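PDB 6GUQ: putative sugar binding protein from Geobacillus stearothermophilus, which binds sugars such as galactose and glucose in a cleft between two lobes, probably as a bacterial solute-binding protein. Local coordinates for residues G161-A166 against I190-I195; N42-L47 against G245-P250; K203-L208 against E233-E238; V115-T120 against V128-T133. All coordinates share one frame; numbering follows the deposited sequence.

Contact 1 of 4, residues G161-A166 against I190-I195; sequences GSLTAA and IEESHI. With BGC (beta-D-glucopyranose), chain B.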
# COMPACT_ATOMS: atom_id res chain seq x y z
N GLY A 161 -1.32 4.29 7.22
CA GLY A 161 -2.68 3.81 7.03
C GLY A 161 -3.28 3.23 8.30
O GLY A 161 -4.43 3.53 8.65
N SER A 162 -2.51 2.43 9.00
CA SER A 162 -2.92 1.84 10.24
C SER A 162 -1.75 1.24 10.99
O SER A 162 -0.74 1.02 10.43
CB SER A 162 -4.00 0.82 10.01
OG SER A 162 -3.49 -0.47 10.01
N LEU A 163 -1.90 0.98 12.26
CA LEU A 163 -0.80 0.41 13.03
C LEU A 163 -0.83 -1.12 13.06
O LEU A 163 0.09 -1.73 13.61
CB LEU A 163 -0.82 0.94 14.46
CG LEU A 163 -0.54 2.43 14.66
CD1 LEU A 163 -1.03 2.86 16.03
CD2 LEU A 163 0.94 2.75 14.49
N THR A 164 -1.87 -1.73 12.50
CA THR A 164 -2.07 -3.17 12.52
C THR A 164 -1.92 -3.81 11.15
O THR A 164 -1.69 -5.02 11.07
CB THR A 164 -3.47 -3.50 13.06
OG1 THR A 164 -4.47 -2.79 12.31
CG2 THR A 164 -3.59 -3.10 14.53
N ALA A 165 -2.06 -3.04 10.07
CA ALA A 165 -1.84 -3.57 8.73
C ALA A 165 -0.37 -3.90 8.54
O ALA A 165 0.52 -3.15 8.96
CB ALA A 165 -2.33 -2.56 7.68
N ALA A 166 -0.11 -5.05 7.91
CA ALA A 166 1.24 -5.61 7.89
C ALA A 166 2.16 -4.84 6.95
O ALA A 166 3.35 -4.68 7.23
CB ALA A 166 1.18 -7.09 7.49
N ILE A 190 3.69 9.46 15.21
CA ILE A 190 3.14 8.51 14.25
C ILE A 190 1.63 8.46 14.46
O ILE A 190 1.17 8.21 15.59
CB ILE A 190 3.76 7.10 14.40
CG1 ILE A 190 5.29 7.19 14.53
CG2 ILE A 190 3.39 6.18 13.21
CD1 ILE A 190 6.04 5.84 14.42
N GLU A 191 0.85 8.72 13.44
CA GLU A 191 -0.58 8.69 13.58
C GLU A 191 -1.20 7.95 12.45
O GLU A 191 -0.63 7.88 11.42
CB GLU A 191 -1.14 10.09 13.59
CG GLU A 191 -0.66 10.97 14.70
CD GLU A 191 -1.31 10.63 16.02
OE1 GLU A 191 -2.45 10.19 16.04
OE2 GLU A 191 -0.65 10.81 17.04
N GLU A 192 -2.40 7.46 12.66
CA GLU A 192 -3.15 6.69 11.67
C GLU A 192 -4.16 7.46 10.88
O GLU A 192 -4.84 8.27 11.40
CB GLU A 192 -3.92 5.63 12.38
CG GLU A 192 -3.09 4.62 13.11
CD GLU A 192 -3.89 3.82 14.08
OE1 GLU A 192 -4.21 4.36 15.12
OE2 GLU A 192 -4.21 2.68 13.80
N SER A 193 -4.30 7.14 9.61
CA SER A 193 -5.21 7.81 8.73
C SER A 193 -6.36 6.97 8.26
O SER A 193 -7.24 7.43 7.60
CB SER A 193 -4.46 8.29 7.51
OG SER A 193 -3.99 7.24 6.73
N HIS A 194 -6.33 5.72 8.60
CA HIS A 194 -7.36 4.78 8.12
C HIS A 194 -7.61 4.94 6.62
O HIS A 194 -8.73 4.77 6.14
CB HIS A 194 -8.64 4.94 8.93
CG HIS A 194 -8.45 4.64 10.38
ND1 HIS A 194 -8.42 5.63 11.35
CD2 HIS A 194 -8.25 3.47 11.03
CE1 HIS A 194 -8.22 5.08 12.53
NE2 HIS A 194 -8.11 3.77 12.37
N ILE A 195 -6.55 5.29 5.89
CA ILE A 195 -6.46 5.43 4.43
C ILE A 195 -7.56 6.31 3.81
O ILE A 195 -8.04 6.02 2.71
CB ILE A 195 -6.36 4.05 3.73
CG1 ILE A 195 -7.63 3.19 3.88
CG2 ILE A 195 -5.14 3.26 4.23
CD1 ILE A 195 -7.83 2.27 2.73
C2 BGC B . -1.29 0.42 -0.29
C3 BGC B . -2.63 -0.22 -0.18
C4 BGC B . -3.55 0.69 0.57
C5 BGC B . -3.70 2.02 -0.14
C6 BGC B . -4.55 2.89 0.74
C1 BGC B . -1.36 1.80 -0.91
O1 BGC B . -0.16 2.43 -0.71
O2 BGC B . -0.36 -0.35 -1.08
O3 BGC B . -2.51 -1.39 0.67
O4 BGC B . -4.86 0.15 0.70
O5 BGC B . -2.40 2.67 -0.30
O6 BGC B . -4.88 4.04 0.02
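E192 turns CG anti to its own carbonyl carbon, chi1 -62°, and runs on extended beyond CG, a course that carries its carboxylate across the side chain of L163 at about a right angle. L163, with chi1 -67°, likewise places CG anti to its carbonyl carbon, bringing its CD1 to 3.6 Å from CD of E192. The same carboxylate accepts a hydrogen bond from the backbone: L163 N donates to OE2 of E192 at 3.3 Å, on the anti side and 34° out of the carboxylate plane. With an alanine in place of E192, the L163 amide would probably lose this acceptor and the leucine branch its cover. Segment 161-166 follows strand 154-160, and 190-195 takes in the end of the neighbouring parallel strand 185-192 and the loop after it; helix 166-179 joins the two strands in a beta-alpha-beta crossover of the Rossmann-like kind found in periplasmic binding proteins. Here S162 OG accepts from A165 N at 2.9 Å and from T164 N at 3.2 Å, an ST turn and ST motif that shape the chain just ahead of the helix. H194 and I195 both adopt left-handed backbone conformations, and H194 N makes a weak bond to G161 O. S193 OG is held mainly by D224. I195 presents CG2 to two neighbours, G161 CA at 3.8 Å and glucose C6 at 3.6 Å.

Contact 2 of 4, residues N42-L47 against G245-P250; sequences NDYWRL and GFDTLP. With BGC (beta-D-glucopyranose), chain B.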
# COMPACT_ATOMS: atom_id res chain seq x y z
N ASN A 42 -11.50 2.82 -3.22
CA ASN A 42 -10.20 3.46 -3.06
C ASN A 42 -9.48 3.59 -4.41
O ASN A 42 -9.44 2.64 -5.20
CB ASN A 42 -9.36 2.67 -2.06
CG ASN A 42 -7.98 3.25 -1.87
OD1 ASN A 42 -7.10 3.09 -2.73
ND2 ASN A 42 -7.77 3.93 -0.74
N ASP A 43 -8.91 4.78 -4.66
CA ASP A 43 -8.35 5.12 -5.98
C ASP A 43 -7.25 4.15 -6.41
O ASP A 43 -7.15 3.81 -7.59
CB ASP A 43 -7.78 6.55 -5.96
CG ASP A 43 -8.83 7.62 -5.62
OD1 ASP A 43 -9.18 7.78 -4.43
OD2 ASP A 43 -9.25 8.32 -6.57
N TYR A 44 -6.37 3.77 -5.47
CA TYR A 44 -5.26 2.87 -5.79
C TYR A 44 -5.77 1.48 -6.18
O TYR A 44 -5.31 0.90 -7.18
CB TYR A 44 -4.32 2.81 -4.57
CG TYR A 44 -3.29 1.68 -4.56
CD1 TYR A 44 -3.62 0.41 -4.08
CD2 TYR A 44 -1.97 1.90 -4.98
CE1 TYR A 44 -2.69 -0.61 -4.06
CE2 TYR A 44 -1.03 0.87 -4.95
CZ TYR A 44 -1.40 -0.39 -4.49
OH TYR A 44 -0.49 -1.42 -4.45
N TRP A 45 -6.74 0.95 -5.44
CA TRP A 45 -7.31 -0.36 -5.74
C TRP A 45 -8.02 -0.38 -7.08
O TRP A 45 -8.06 -1.43 -7.74
CB TRP A 45 -8.23 -0.79 -4.60
CG TRP A 45 -7.41 -1.27 -3.49
CD1 TRP A 45 -7.14 -0.62 -2.33
CD2 TRP A 45 -6.66 -2.49 -3.45
NE1 TRP A 45 -6.29 -1.38 -1.55
CE2 TRP A 45 -5.98 -2.53 -2.22
CE3 TRP A 45 -6.51 -3.56 -4.34
CZ2 TRP A 45 -5.17 -3.60 -1.85
CZ3 TRP A 45 -5.71 -4.62 -3.98
CH2 TRP A 45 -5.05 -4.63 -2.74
N ARG A 46 -8.58 0.75 -7.52
CA ARG A 46 -9.17 0.80 -8.85
C ARG A 46 -8.13 0.56 -9.93
O ARG A 46 -8.45 0.01 -10.99
CB ARG A 46 -9.88 2.14 -9.07
CG ARG A 46 -11.13 2.30 -8.23
CD ARG A 46 -12.07 1.11 -8.41
NE ARG A 46 -13.37 1.32 -7.78
CZ ARG A 46 -14.42 0.52 -7.95
NH1 ARG A 46 -14.32 -0.55 -8.73
NH2 ARG A 46 -15.56 0.77 -7.33
N LEU A 47 -6.88 0.96 -9.68
CA LEU A 47 -5.82 0.63 -10.64
C LEU A 47 -5.50 -0.86 -10.62
O LEU A 47 -5.27 -1.47 -11.68
CB LEU A 47 -4.57 1.46 -10.35
CG LEU A 47 -4.67 2.94 -10.77
CD1 LEU A 47 -3.63 3.77 -10.02
CD2 LEU A 47 -4.50 3.08 -12.29
N GLY A 245 5.61 10.92 0.24
CA GLY A 245 4.50 10.00 0.41
C GLY A 245 4.63 8.74 -0.42
O GLY A 245 5.74 8.38 -0.85
N PHE A 246 3.51 8.07 -0.68
CA PHE A 246 3.47 6.82 -1.43
C PHE A 246 2.61 6.97 -2.67
O PHE A 246 1.67 7.78 -2.71
CB PHE A 246 2.93 5.66 -0.57
CG PHE A 246 3.98 4.68 -0.14
CD1 PHE A 246 4.87 5.00 0.88
CD2 PHE A 246 4.08 3.42 -0.75
CE1 PHE A 246 5.85 4.09 1.29
CE2 PHE A 246 5.06 2.50 -0.35
CZ PHE A 246 5.95 2.83 0.66
N ASP A 247 2.96 6.20 -3.70
CA ASP A 247 2.16 6.01 -4.90
C ASP A 247 2.07 7.26 -5.77
O ASP A 247 2.62 8.32 -5.42
CB ASP A 247 0.77 5.49 -4.53
CG ASP A 247 0.85 4.15 -3.80
OD1 ASP A 247 1.40 3.18 -4.40
OD2 ASP A 247 0.37 4.07 -2.63
N THR A 248 1.37 7.15 -6.90
CA THR A 248 1.41 8.14 -7.97
C THR A 248 0.00 8.52 -8.44
O THR A 248 -0.19 8.83 -9.62
CB THR A 248 2.24 7.64 -9.14
OG1 THR A 248 1.75 6.36 -9.55
CG2 THR A 248 3.74 7.52 -8.75
N LEU A 249 -0.99 8.49 -7.55
CA LEU A 249 -2.33 8.98 -7.85
C LEU A 249 -2.24 10.39 -8.43
O LEU A 249 -1.30 11.13 -8.11
CB LEU A 249 -3.19 9.00 -6.59
CG LEU A 249 -3.51 7.66 -5.94
CD1 LEU A 249 -4.44 7.84 -4.75
CD2 LEU A 249 -4.13 6.75 -6.98
N PRO A 250 -3.20 10.80 -9.27
CA PRO A 250 -3.08 12.10 -9.97
C PRO A 250 -2.73 13.29 -9.07
O PRO A 250 -1.84 14.09 -9.41
CB PRO A 250 -4.46 12.27 -10.62
CG PRO A 250 -4.92 10.88 -10.86
CD PRO A 250 -4.40 10.06 -9.70
C2 BGC B . -1.29 0.42 -0.29
C3 BGC B . -2.63 -0.22 -0.18
C4 BGC B . -3.55 0.69 0.57
C5 BGC B . -3.70 2.02 -0.14
C6 BGC B . -4.55 2.89 0.74
C1 BGC B . -1.36 1.80 -0.91
O1 BGC B . -0.16 2.43 -0.71
O2 BGC B . -0.36 -0.35 -1.08
O3 BGC B . -2.51 -1.39 0.67
O4 BGC B . -4.86 0.15 0.70
O5 BGC B . -2.40 2.67 -0.30
O6 BGC B . -4.88 4.04 0.02
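Y44 and D247 come together around a shared guest, and the sugar supplies polar links that the two segments do not make with each other. The carboxylate crosses the Y44 side chain at about a right angle, its plane 49° from the ring, and brings OD1 of D247 to 3.4 Å from CE2 of Y44. Its other oxygen, D247 OD2, accepts from glucose O1 at 2.6 Å, while OD1 is held by Q267; the two bonds together fix the rotation of the group. Glucose C1 stands over the centre of the Y44 ring, 3.9 Å above its plane, consistent with a CH-pi contact. N42, with CG anti to the backbone N (chi1 178°), uses the two ends of its amide for different tasks. N42 OD1 caps the helix, accepting from Y44 N at 2.9 Å and more weakly from W45 N, whereas N42 ND2 donates to glucose O6 at 3.0 Å. W45 meets the sugar at its ring edge, NE1 donating to glucose O4 at 3.1 Å, and Y44 CD1 rests over one face of the indole. Beyond the sugar the contact turns apolar: L249 places both methyls against D43 CB, at 3.8 Å from CD1, and its CD2 also meets L47 CD1. D43 itself is salt-bridged to R197. Residues from the start of helix 43-59 in one lobe and from the end of strand 242-246 in the other thus close over a hexose, the arrangement of the ligand cleft in a two-lobed periplasmic sugar-binding protein.

Contact 3 of 4, residues K203-L208 against E233-E238; sequences KAYTIL and EQFHRE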
# COMPACT_ATOMS: atom_id res chain seq x y z
N LYS A 203 -5.07 14.39 11.04
CA LYS A 203 -3.90 14.04 11.83
C LYS A 203 -2.75 15.02 11.61
O LYS A 203 -1.94 15.23 12.51
CB LYS A 203 -3.44 12.62 11.51
CG LYS A 203 -4.42 11.55 11.95
CD LYS A 203 -4.83 11.78 13.40
CE LYS A 203 -6.13 11.05 13.74
NZ LYS A 203 -5.91 9.62 14.13
N ALA A 204 -2.66 15.60 10.41
CA ALA A 204 -1.63 16.60 10.18
C ALA A 204 -1.95 17.90 10.92
O ALA A 204 -1.02 18.57 11.41
CB ALA A 204 -1.49 16.85 8.68
N TYR A 205 -3.23 18.28 11.03
CA TYR A 205 -3.59 19.43 11.88
C TYR A 205 -3.15 19.18 13.32
O TYR A 205 -2.63 20.09 13.97
CB TYR A 205 -5.10 19.72 11.85
CG TYR A 205 -5.55 20.61 10.70
CD1 TYR A 205 -5.30 21.98 10.71
CD2 TYR A 205 -6.25 20.08 9.63
CE1 TYR A 205 -5.70 22.80 9.64
CE2 TYR A 205 -6.66 20.89 8.57
CZ TYR A 205 -6.39 22.24 8.57
OH TYR A 205 -6.81 23.01 7.50
N THR A 206 -3.32 17.95 13.81
CA THR A 206 -3.03 17.64 15.21
C THR A 206 -1.53 17.63 15.48
O THR A 206 -1.07 18.17 16.49
CB THR A 206 -3.64 16.29 15.55
OG1 THR A 206 -5.07 16.39 15.48
CG2 THR A 206 -3.17 15.81 16.94
N ILE A 207 -0.76 16.99 14.60
CA ILE A 207 0.68 16.90 14.77
C ILE A 207 1.32 18.28 14.75
O ILE A 207 2.22 18.58 15.54
CB ILE A 207 1.29 16.00 13.67
CG1 ILE A 207 1.11 14.52 14.03
CG2 ILE A 207 2.76 16.38 13.40
CD1 ILE A 207 1.31 13.60 12.87
N LEU A 208 0.87 19.14 13.83
CA LEU A 208 1.48 20.45 13.66
C LEU A 208 1.20 21.36 14.85
O LEU A 208 2.09 22.08 15.32
CB LEU A 208 0.97 21.09 12.38
CG LEU A 208 1.68 20.61 11.14
CD1 LEU A 208 1.03 21.19 9.89
CD2 LEU A 208 3.13 21.02 11.25
N GLU A 233 -0.45 23.42 2.77
CA GLU A 233 -0.78 24.54 1.89
C GLU A 233 -1.70 25.54 2.58
O GLU A 233 -1.57 26.75 2.34
CB GLU A 233 -1.42 24.03 0.59
CG GLU A 233 -0.36 23.72 -0.48
CD GLU A 233 -0.93 23.42 -1.87
OE1 GLU A 233 -0.10 23.23 -2.78
OE2 GLU A 233 -2.17 23.37 -2.06
N GLN A 234 -2.60 25.07 3.45
CA GLN A 234 -3.49 25.95 4.20
C GLN A 234 -2.71 26.85 5.15
O GLN A 234 -3.05 28.03 5.33
CB GLN A 234 -4.52 25.12 4.97
CG GLN A 234 -5.68 25.92 5.55
CD GLN A 234 -6.74 26.30 4.50
OE1 GLN A 234 -7.57 25.48 4.12
NE2 GLN A 234 -6.69 27.54 4.03
N PHE A 235 -1.64 26.33 5.76
CA PHE A 235 -0.81 27.09 6.69
C PHE A 235 0.34 27.83 6.01
O PHE A 235 1.17 28.43 6.71
CB PHE A 235 -0.23 26.16 7.75
CG PHE A 235 -1.21 25.72 8.79
CD1 PHE A 235 -2.12 26.60 9.34
CD2 PHE A 235 -1.22 24.41 9.24
CE1 PHE A 235 -3.02 26.19 10.30
CE2 PHE A 235 -2.13 23.99 10.21
CZ PHE A 235 -3.03 24.89 10.74
N HIS A 236 0.43 27.80 4.68
CA HIS A 236 1.54 28.42 3.96
C HIS A 236 2.89 27.98 4.51
O HIS A 236 3.84 28.75 4.61
CB HIS A 236 1.41 29.95 3.97
CG HIS A 236 0.28 30.44 3.13
ND1 HIS A 236 -1.05 30.22 3.45
CD2 HIS A 236 0.27 31.09 1.94
CE1 HIS A 236 -1.82 30.73 2.51
NE2 HIS A 236 -1.05 31.27 1.58
N ARG A 237 2.96 26.69 4.87
CA ARG A 237 4.14 26.08 5.46
C ARG A 237 5.01 25.37 4.44
O ARG A 237 5.95 24.67 4.83
CB ARG A 237 3.70 25.10 6.55
CG ARG A 237 4.21 25.36 7.94
CD ARG A 237 3.63 24.32 8.89
NE ARG A 237 4.40 24.16 10.12
CZ ARG A 237 5.41 23.31 10.29
NH1 ARG A 237 5.80 22.52 9.29
NH2 ARG A 237 6.03 23.23 11.47
N GLU A 238 4.73 25.53 3.14
CA GLU A 238 5.39 24.72 2.11
C GLU A 238 6.90 24.85 2.16
O GLU A 238 7.62 23.88 1.88
CB GLU A 238 4.89 25.10 0.72
CG GLU A 238 3.39 24.98 0.57
CD GLU A 238 2.75 26.32 0.29
OE1 GLU A 238 2.13 26.48 -0.79
OE2 GLU A 238 2.89 27.21 1.17
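Y205 and F235 form the aromatic part of this contact. Their ring centroids lie 5.5 Å apart and their planes stand 79° apart, in an oblique pairing in which CZ of F235 comes to 3.6 Å from CE1 of Y205. The Y205 hydroxyl meets the aliphatic part of Q234, with OH of Y205 3.7 Å from CG of Q234, where the glutamine chain bends at chi2 (78°).

L208 carries the aliphatic contacts, its two methyls serving different partners. CD1 of L208 approaches the F235 ring at its edge, 4.0 Å from CD2 of that ring, and V231 and F217 close round the leucine from helix 224-234 and strand 216-219. CD2 of L208 lies over the centre of the R237 guanidinium, 3.4 Å from CZ.

The polar contribution is indirect. R237 NH2 donates to V214 O and NH1 to T241 OG1, and these bonds hold the guanidinium flat against the leucine. H236, with positive phi, ends helix 224-234 in a Schellman motif, between F235 and R237, and both of these point toward 203-208.

The contact therefore joins helix 197-210 to the C-terminal end of helix 224-234 and the turn after it through van der Waals contact, largely of carbon, with no polar bond between the segments: the arginine spends its N-H groups on other partners and lends the leucine its flat face.

Contact 4 of 4, residues V115-T120 against V128-T133; sequences VVTIDT and VAYVGT. With BGC (beta-D-glucopyranose), chain B.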
# COMPACT_ATOMS: atom_id res chain seq x y z
N VAL A 115 -4.91 -19.66 -2.65
CA VAL A 115 -4.88 -18.23 -2.35
C VAL A 115 -3.58 -17.62 -2.88
O VAL A 115 -2.49 -18.15 -2.64
CB VAL A 115 -5.02 -17.96 -0.85
CG1 VAL A 115 -5.15 -16.46 -0.59
CG2 VAL A 115 -6.23 -18.71 -0.30
N VAL A 116 -3.71 -16.51 -3.61
CA VAL A 116 -2.57 -15.67 -3.98
C VAL A 116 -2.70 -14.36 -3.22
O VAL A 116 -3.72 -13.66 -3.35
CB VAL A 116 -2.52 -15.42 -5.50
CG1 VAL A 116 -1.59 -14.25 -5.82
CG2 VAL A 116 -2.10 -16.68 -6.25
N THR A 117 -1.70 -14.02 -2.41
CA THR A 117 -1.67 -12.72 -1.76
C THR A 117 -1.24 -11.64 -2.74
O THR A 117 -0.43 -11.87 -3.64
CB THR A 117 -0.74 -12.71 -0.54
OG1 THR A 117 0.56 -13.18 -0.89
CG2 THR A 117 -1.31 -13.54 0.59
N ILE A 118 -1.81 -10.43 -2.55
CA ILE A 118 -1.53 -9.28 -3.40
C ILE A 118 -1.31 -8.07 -2.50
O ILE A 118 -2.00 -7.91 -1.49
CB ILE A 118 -2.67 -9.04 -4.42
CG1 ILE A 118 -2.27 -8.01 -5.47
CG2 ILE A 118 -3.96 -8.58 -3.75
CD1 ILE A 118 -3.23 -7.98 -6.66
N ASP A 119 -0.30 -7.25 -2.84
CA ASP A 119 -0.06 -5.93 -2.25
C ASP A 119 0.49 -6.01 -0.82
O ASP A 119 1.42 -5.28 -0.46
CB ASP A 119 -1.36 -5.11 -2.31
CG ASP A 119 -1.29 -3.79 -1.54
OD1 ASP A 119 -1.56 -3.81 -0.32
OD2 ASP A 119 -0.99 -2.75 -2.16
N THR A 120 -0.06 -6.92 -0.02
CA THR A 120 0.39 -7.15 1.35
C THR A 120 0.46 -8.66 1.57
O THR A 120 -0.55 -9.35 1.41
CB THR A 120 -0.57 -6.51 2.36
OG1 THR A 120 -0.78 -5.13 2.02
CG2 THR A 120 -0.01 -6.61 3.78
N VAL A 128 -0.28 -19.71 -1.87
CA VAL A 128 0.66 -20.35 -2.79
C VAL A 128 1.75 -19.37 -3.21
O VAL A 128 2.93 -19.73 -3.29
CB VAL A 128 -0.08 -20.92 -4.01
CG1 VAL A 128 0.91 -21.59 -4.98
CG2 VAL A 128 -1.16 -21.88 -3.55
N ALA A 129 1.39 -18.11 -3.48
CA ALA A 129 2.36 -17.13 -3.94
C ALA A 129 1.89 -15.72 -3.58
O ALA A 129 0.70 -15.48 -3.32
CB ALA A 129 2.61 -17.23 -5.44
N TYR A 130 2.85 -14.79 -3.60
CA TYR A 130 2.65 -13.37 -3.35
C TYR A 130 3.07 -12.57 -4.58
O TYR A 130 4.16 -12.79 -5.12
CB TYR A 130 3.47 -12.92 -2.12
CG TYR A 130 3.46 -11.42 -1.90
CD1 TYR A 130 2.26 -10.74 -1.72
CD2 TYR A 130 4.65 -10.69 -1.88
CE1 TYR A 130 2.24 -9.37 -1.52
CE2 TYR A 130 4.63 -9.31 -1.69
CZ TYR A 130 3.41 -8.66 -1.51
OH TYR A 130 3.36 -7.31 -1.32
N VAL A 131 2.21 -11.66 -5.03
CA VAL A 131 2.57 -10.63 -6.00
C VAL A 131 2.30 -9.26 -5.37
O VAL A 131 1.14 -8.92 -5.08
CB VAL A 131 1.80 -10.77 -7.32
CG1 VAL A 131 2.26 -9.70 -8.31
CG2 VAL A 131 2.00 -12.15 -7.91
N GLY A 132 3.36 -8.49 -5.16
CA GLY A 132 3.23 -7.17 -4.57
C GLY A 132 4.60 -6.61 -4.25
O GLY A 132 5.64 -7.26 -4.43
N THR A 133 4.58 -5.37 -3.76
CA THR A 133 5.81 -4.66 -3.42
C THR A 133 6.53 -5.35 -2.27
O THR A 133 5.91 -5.94 -1.38
CB THR A 133 5.48 -3.21 -3.02
OG1 THR A 133 4.62 -2.62 -4.01
CG2 THR A 133 6.75 -2.37 -2.85
C2 BGC B . -1.29 0.42 -0.29
C3 BGC B . -2.63 -0.22 -0.18
C4 BGC B . -3.55 0.69 0.57
C5 BGC B . -3.70 2.02 -0.14
C6 BGC B . -4.55 2.89 0.74
C1 BGC B . -1.36 1.80 -0.91
O1 BGC B . -0.16 2.43 -0.71
O2 BGC B . -0.36 -0.35 -1.08
O3 BGC B . -2.51 -1.39 0.67
O4 BGC B . -4.86 0.15 0.70
O5 BGC B . -2.40 2.67 -0.30
O6 BGC B . -4.88 4.04 0.02
O HOH W 1 2.45 -3.74 -2.35
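T117 lays its OG1 at the edge of the Y130 ring, near the ring plane and 3.1 Å from CD1. The hydroxyl sits between the backbone N and the carbonyl carbon, chi1 53°, and its hydrogen bond is to D121. Y130 extends its ring along the other segment, CE1 reaching to 3.6 Å from T120 C, while the backbone N of G132 lies over one face of the ring. A CB on G132 would run into the tyrosine hydroxyl. The backbones pair as parallel strands whose short axes cross at -29°: T117 N donates to A129 O and V131 N to T117 O, both at 3.0 Å, and D119 N continues the pattern to V131 O at 3.1 Å. Strands 115-118 and 129-131 are neighbours in the sheet of the N-terminal lobe, joined by a link without helix, and as in other Rossmann-like lobes they point their C-terminal ends at the sugar. D119 stands just past one of these ends, its CG anti to the backbone N (chi1 172°), and grips glucose with both oxygens. D119 OD1 accepts from glucose O3 at 2.8 Å and D119 OD2 from glucose O2 at 2.7 Å. T120 OG1 also donates to OD1, and Q94 is a further partner there, so a second shell positions the carboxylate. With an alanine in place of D119, O2 and O3 would probably lose these acceptors and T120 OG1 one that helps fix it. A bridging water donates to D119 O at 2.6 Å and accepts from T133 N.

How the contacts relate
Starting from the N terminus, the chain opens contact 2 at 42-47, on the first helix, and does not close it until 245-250, so the other three contacts all lie nested in this one long loop. Within it they follow in series without crossing: contact 4 closes a short loop between 115-120 and 128-133 in the N-terminal lobe, then contact 1 and contact 3 close loops in the other lobe. Contacts 1, 2 and 4 converge on the glucose and touch one another, tying both lobes to the cleft. Contact 3 ties helix 197-210 to the end of helix 224-234, linked to contact 1 through K203 and E192, with its nearest atoms about 20 Å from those of contact 4.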